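Local coordinates for hookworm platelet inhibitor 1 (Ancylostoma caninum, PDB 4TPV), which inhibits platelet aggregation and adhesion to fibrinogen and collagen, possibly by binding the integrins glycoprotein IIb/IIIa and alpha-2/beta-1, at residues Phe19-Phe30 against Met112-Cys122. Residues are numbered along the deposited sequence; the frame is centred on the assembly and turned at random.
Sequences FTELHNGYRAAF and MVWDSHDKLGC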
loop_
_atom_site.group_PDB
_atom_site.type_symbol
_atom_site.label_atom_id
_atom_site.label_comp_id
_atom_site.label_asym_id
_atom_site.label_seq_id
_atom_site.Cartn_x
_atom_site.Cartn_y
_atom_site.Cartn_z
ATOM N N PHE A 19 -0.616 -9.049 3.667
ATOM C CA PHE A 19 -0.681 -7.827 2.867
ATOM C C PHE A 19 0.157 -6.708 3.483
ATOM O O PHE A 19 0.895 -6.011 2.784
ATOM C CB PHE A 19 -2.131 -7.356 2.724
ATOM C CG PHE A 19 -2.870 -7.962 1.561
ATOM C CD1 PHE A 19 -2.539 -7.635 0.261
ATOM C CD2 PHE A 19 -3.942 -8.805 1.777
ATOM C CE1 PHE A 19 -3.252 -8.175 -0.811
ATOM C CE2 PHE A 19 -4.653 -9.342 0.716
ATOM C CZ PHE A 19 -4.303 -9.019 -0.588
ATOM N N THR A 20 0.025 -6.524 4.789
ATOM C CA THR A 20 0.696 -5.418 5.466
ATOM C C THR A 20 2.215 -5.597 5.440
ATOM O O THR A 20 2.950 -4.668 5.121
ATOM C CB THR A 20 0.221 -5.298 6.909
ATOM O OG1 THR A 20 -1.217 -5.247 6.921
ATOM C CG2 THR A 20 0.807 -4.036 7.568
ATOM N N GLU A 21 2.677 -6.797 5.777
ATOM C CA GLU A 21 4.116 -7.058 5.776
ATOM C C GLU A 21 4.729 -6.914 4.390
ATOM O O GLU A 21 5.850 -6.382 4.239
ATOM C CB GLU A 21 4.409 -8.457 6.321
ATOM C CG GLU A 21 5.901 -8.714 6.609
ATOM C CD GLU A 21 6.737 -9.022 5.373
ATOM O OE1 GLU A 21 6.207 -9.605 4.402
ATOM O OE2 GLU A 21 7.938 -8.667 5.377
ATOM N N LEU A 22 4.026 -7.411 3.374
ATOM C CA LEU A 22 4.516 -7.318 2.001
ATOM C C LEU A 22 4.706 -5.855 1.595
ATOM O O LEU A 22 5.768 -5.464 1.100
ATOM C CB LEU A 22 3.552 -8.016 1.049
ATOM C CG LEU A 22 4.119 -8.377 -0.317
ATOM C CD1 LEU A 22 5.242 -9.414 -0.133
ATOM C CD2 LEU A 22 2.992 -8.941 -1.174
ATOM N N HIS A 23 3.697 -5.029 1.863
ATOM C CA HIS A 23 3.812 -3.601 1.555
ATOM C C HIS A 23 4.963 -2.922 2.307
ATOM O O HIS A 23 5.722 -2.143 1.734
ATOM C CB HIS A 23 2.512 -2.867 1.895
ATOM C CG HIS A 23 1.453 -2.978 0.842
ATOM N ND1 HIS A 23 0.687 -4.109 0.670
ATOM C CD2 HIS A 23 1.014 -2.081 -0.078
ATOM C CE1 HIS A 23 -0.160 -3.917 -0.332
ATOM N NE2 HIS A 23 0.019 -2.694 -0.797
ATOM N N ASN A 24 5.092 -3.201 3.596
ATOM C CA ASN A 24 6.173 -2.578 4.335
ATOM C C ASN A 24 7.558 -3.038 3.860
ATOM O O ASN A 24 8.473 -2.227 3.786
ATOM C CB ASN A 24 5.980 -2.829 5.828
ATOM C CG ASN A 24 4.962 -1.881 6.429
ATOM O OD1 ASN A 24 4.845 -0.742 5.989
ATOM N ND2 ASN A 24 4.257 -2.331 7.458
ATOM N N GLY A 25 7.698 -4.313 3.495
ATOM C CA GLY A 25 8.939 -4.778 2.880
ATOM C C GLY A 25 9.246 -4.076 1.564
ATOM O O GLY A 25 10.408 -3.763 1.270
ATOM N N TYR A 26 8.212 -3.861 0.748
ATOM C CA TYR A 26 8.378 -3.098 -0.485
ATOM C C TYR A 26 8.829 -1.682 -0.163
ATOM O O TYR A 26 9.699 -1.123 -0.807
ATOM C CB TYR A 26 7.074 -3.015 -1.282
ATOM C CG TYR A 26 6.551 -4.304 -1.876
ATOM C CD1 TYR A 26 7.383 -5.368 -2.130
ATOM C CD2 TYR A 26 5.204 -4.429 -2.205
ATOM C CE1 TYR A 26 6.893 -6.535 -2.695
ATOM C CE2 TYR A 26 4.707 -5.590 -2.754
ATOM C CZ TYR A 26 5.562 -6.636 -2.997
ATOM O OH TYR A 26 5.056 -7.792 -3.538
ATOM N N ARG A 27 8.205 -1.090 0.848
ATOM C CA ARG A 27 8.524 0.301 1.186
ATOM C C ARG A 27 9.932 0.441 1.806
ATOM O O ARG A 27 10.637 1.417 1.558
ATOM C CB ARG A 27 7.425 0.871 2.114
ATOM C CG ARG A 27 6.085 1.022 1.399
ATOM C CD ARG A 27 4.921 1.303 2.365
ATOM N NE ARG A 27 5.064 2.601 3.025
ATOM C CZ ARG A 27 4.709 3.765 2.473
ATOM N NH1 ARG A 27 4.194 3.783 1.246
ATOM N NH2 ARG A 27 4.900 4.909 3.127
ATOM N N ALA A 28 10.354 -0.548 2.598
ATOM C CA ALA A 28 11.711 -0.559 3.145
ATOM C C ALA A 28 12.760 -0.747 2.037
ATOM O O ALA A 28 13.794 -0.085 2.036
ATOM C CB ALA A 28 11.839 -1.661 4.192
ATOM N N ALA A 29 12.492 -1.668 1.116
ATOM C CA ALA A 29 13.400 -1.878 -0.012
ATOM C C ALA A 29 13.479 -0.599 -0.812
ATOM O O ALA A 29 14.559 -0.151 -1.198
ATOM C CB ALA A 29 12.924 -3.033 -0.885
ATOM N N PHE A 30 12.319 -0.004 -1.065
ATOM C CA PHE A 30 12.289 1.220 -1.847
ATOM C C PHE A 30 13.023 2.350 -1.130
ATOM O O PHE A 30 13.807 3.081 -1.749
ATOM C CB PHE A 30 10.846 1.629 -2.143
ATOM C CG PHE A 30 10.738 2.601 -3.272
ATOM C CD1 PHE A 30 10.829 3.958 -3.043
ATOM C CD2 PHE A 30 10.543 2.149 -4.559
ATOM C CE1 PHE A 30 10.717 4.855 -4.095
ATOM C CE2 PHE A 30 10.427 3.031 -5.609
ATOM C CZ PHE A 30 10.526 4.381 -5.382
ATOM N N MET A 112 1.680 2.111 -3.407
ATOM C CA MET A 112 2.391 1.285 -2.438
ATOM C C MET A 112 3.583 1.990 -1.806
ATOM O O MET A 112 3.895 1.727 -0.648
ATOM C CB MET A 112 2.861 -0.037 -3.068
ATOM C CG MET A 112 1.729 -0.970 -3.446
ATOM S SD MET A 112 2.249 -2.698 -3.586
ATOM C CE MET A 112 3.528 -2.587 -4.829
ATOM N N VAL A 113 4.237 2.892 -2.538
ATOM C CA VAL A 113 5.437 3.557 -2.001
ATOM C C VAL A 113 5.287 5.073 -1.791
ATOM O O VAL A 113 6.269 5.762 -1.474
ATOM C CB VAL A 113 6.670 3.266 -2.891
ATOM C CG1 VAL A 113 6.910 1.751 -2.963
ATOM C CG2 VAL A 113 6.528 3.910 -4.295
ATOM N N TRP A 114 4.064 5.588 -1.893
ATOM C CA TRP A 114 3.830 7.003 -1.575
ATOM C C TRP A 114 4.280 7.266 -0.132
ATOM O O TRP A 114 3.837 6.561 0.782
ATOM C CB TRP A 114 2.346 7.366 -1.761
ATOM C CG TRP A 114 2.199 8.804 -2.137
ATOM C CD1 TRP A 114 2.187 9.880 -1.290
ATOM C CD2 TRP A 114 2.112 9.339 -3.466
ATOM N NE1 TRP A 114 2.071 11.054 -2.008
ATOM C CE2 TRP A 114 2.023 10.749 -3.344
ATOM C CE3 TRP A 114 2.072 8.764 -4.744
ATOM C CZ2 TRP A 114 1.915 11.597 -4.455
ATOM C CZ3 TRP A 114 1.965 9.611 -5.859
ATOM C CH2 TRP A 114 1.896 11.019 -5.694
ATOM N N ASP A 115 5.147 8.248 0.095
ATOM C CA ASP A 115 5.856 8.229 1.365
ATOM C C ASP A 115 4.903 8.539 2.528
ATOM O O ASP A 115 5.053 7.973 3.616
ATOM C CB ASP A 115 7.123 9.142 1.345
ATOM C CG ASP A 115 6.848 10.601 1.051
ATOM O OD1 ASP A 115 5.700 11.015 0.807
ATOM O OD2 ASP A 115 7.840 11.353 1.059
ATOM N N SER A 116 3.878 9.356 2.281
ATOM C CA SER A 116 2.992 9.765 3.362
ATOM C C SER A 116 1.880 8.746 3.604
ATOM O O SER A 116 1.111 8.881 4.569
ATOM C CB SER A 116 2.386 11.147 3.085
ATOM O OG SER A 116 1.692 11.151 1.849
ATOM N N HIS A 117 1.781 7.737 2.751
ATOM C CA HIS A 117 0.798 6.675 3.015
ATOM C C HIS A 117 1.174 5.872 4.260
ATOM O O HIS A 117 2.280 5.347 4.341
ATOM C CB HIS A 117 0.657 5.723 1.821
ATOM C CG HIS A 117 -0.224 6.244 0.734
ATOM N ND1 HIS A 117 -0.314 5.639 -0.504
ATOM C CD2 HIS A 117 -1.041 7.322 0.685
ATOM C CE1 HIS A 117 -1.144 6.326 -1.267
ATOM N NE2 HIS A 117 -1.608 7.346 -0.568
ATOM N N ASP A 118 0.247 5.741 5.215
ATOM C CA ASP A 118 0.572 4.989 6.431
ATOM C C ASP A 118 -0.518 3.990 6.816
ATOM O O ASP A 118 -0.467 3.396 7.888
ATOM C CB ASP A 118 0.839 5.946 7.603
ATOM C CG ASP A 118 -0.358 6.806 7.969
ATOM O OD1 ASP A 118 -1.469 6.609 7.451
ATOM O OD2 ASP A 118 -0.179 7.710 8.814
ATOM N N LYS A 119 -1.491 3.812 5.932
ATOM C CA LYS A 119 -2.601 2.894 6.193
ATOM C C LYS A 119 -3.006 2.181 4.905
ATOM O O LYS A 119 -2.979 2.767 3.821
ATOM C CB LYS A 119 -3.817 3.637 6.771
ATOM C CG LYS A 119 -3.621 4.267 8.128
ATOM C CD LYS A 119 -4.852 5.105 8.484
ATOM C CE LYS A 119 -4.776 5.618 9.917
ATOM N NZ LYS A 119 -3.606 6.519 10.135
ATOM N N LEU A 120 -3.342 0.898 5.012
ATOM C CA LEU A 120 -3.993 0.202 3.908
ATOM C C LEU A 120 -5.080 -0.726 4.432
ATOM O O LEU A 120 -5.054 -1.153 5.593
ATOM C CB LEU A 120 -2.987 -0.612 3.067
ATOM C CG LEU A 120 -2.643 -2.001 3.630
ATOM C CD1 LEU A 120 -1.909 -2.831 2.577
ATOM C CD2 LEU A 120 -1.809 -1.883 4.894
ATOM N N GLY A 121 -6.028 -1.034 3.560
ATOM C CA GLY A 121 -7.018 -2.063 3.832
ATOM C C GLY A 121 -7.344 -2.706 2.509
ATOM O O GLY A 121 -7.391 -2.017 1.495
ATOM N N CYS A 122 -7.592 -4.016 2.516
ATOM C CA CYS A 122 -7.741 -4.759 1.256
ATOM C C CYS A 122 -8.986 -5.650 1.218
ATOM O O CYS A 122 -9.605 -5.920 2.243
ATOM C CB CYS A 122 -6.488 -5.599 1.002
ATOM S SG CYS A 122 -4.949 -4.636 0.894
#
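In the alpha-beta-alpha sandwich of this CAP-superfamily protein, helix 13-34 packs on the central sheet through F19, T20 and H23, which meet L120 and C122 of strand 119-127, while Y26, R27 and F30 meet the end of helix 107-113 and the turn leading toward that strand. The axes of segments 19-30 and 119-122 approach to 9.7 Å, with their N-to-C directions 137° apart. At the sheet end, C122, disulfide-bonded to C135, lies over one face of the F19 ring, with SG 3.9 Å from F19 CD1. L120 CD1 sits over a face of the H23 imidazole, 3.5 Å from H23 ND1. Two hydrogen bonds fix that ring's rotation: H23 ND1 donates to F19 O, one turn back, 2.9 Å away and near the imidazole plane, and NE2 pairs with the hydroxyl of Y137. M112 touches both H23 and Y26: CG and SD meet H23 NE2, and a bend at its last torsion (chi3 -58°) brings CE to 3.6 Å from Y26 CD2, with SD at the tyrosine's edge, a Met-aromatic contact. V113 CG2 stands over the centre of the F30 ring. The polar link is R27, whose guanidinium donates to the main-chain carbonyls of M112 and of W114, which starts the type I turn 114-117. R27 NH1 donates to M112 O at 2.8 Å, while NE turns to R40 O. Both terminal nitrogens converge end-on upon W114 O, which lies 2° out of the guanidinium plane and also accepts the turn's own bond from H117 N. From W114 O, R27 NH1 is 2.8 Å away and R27 NH2 3.1 Å.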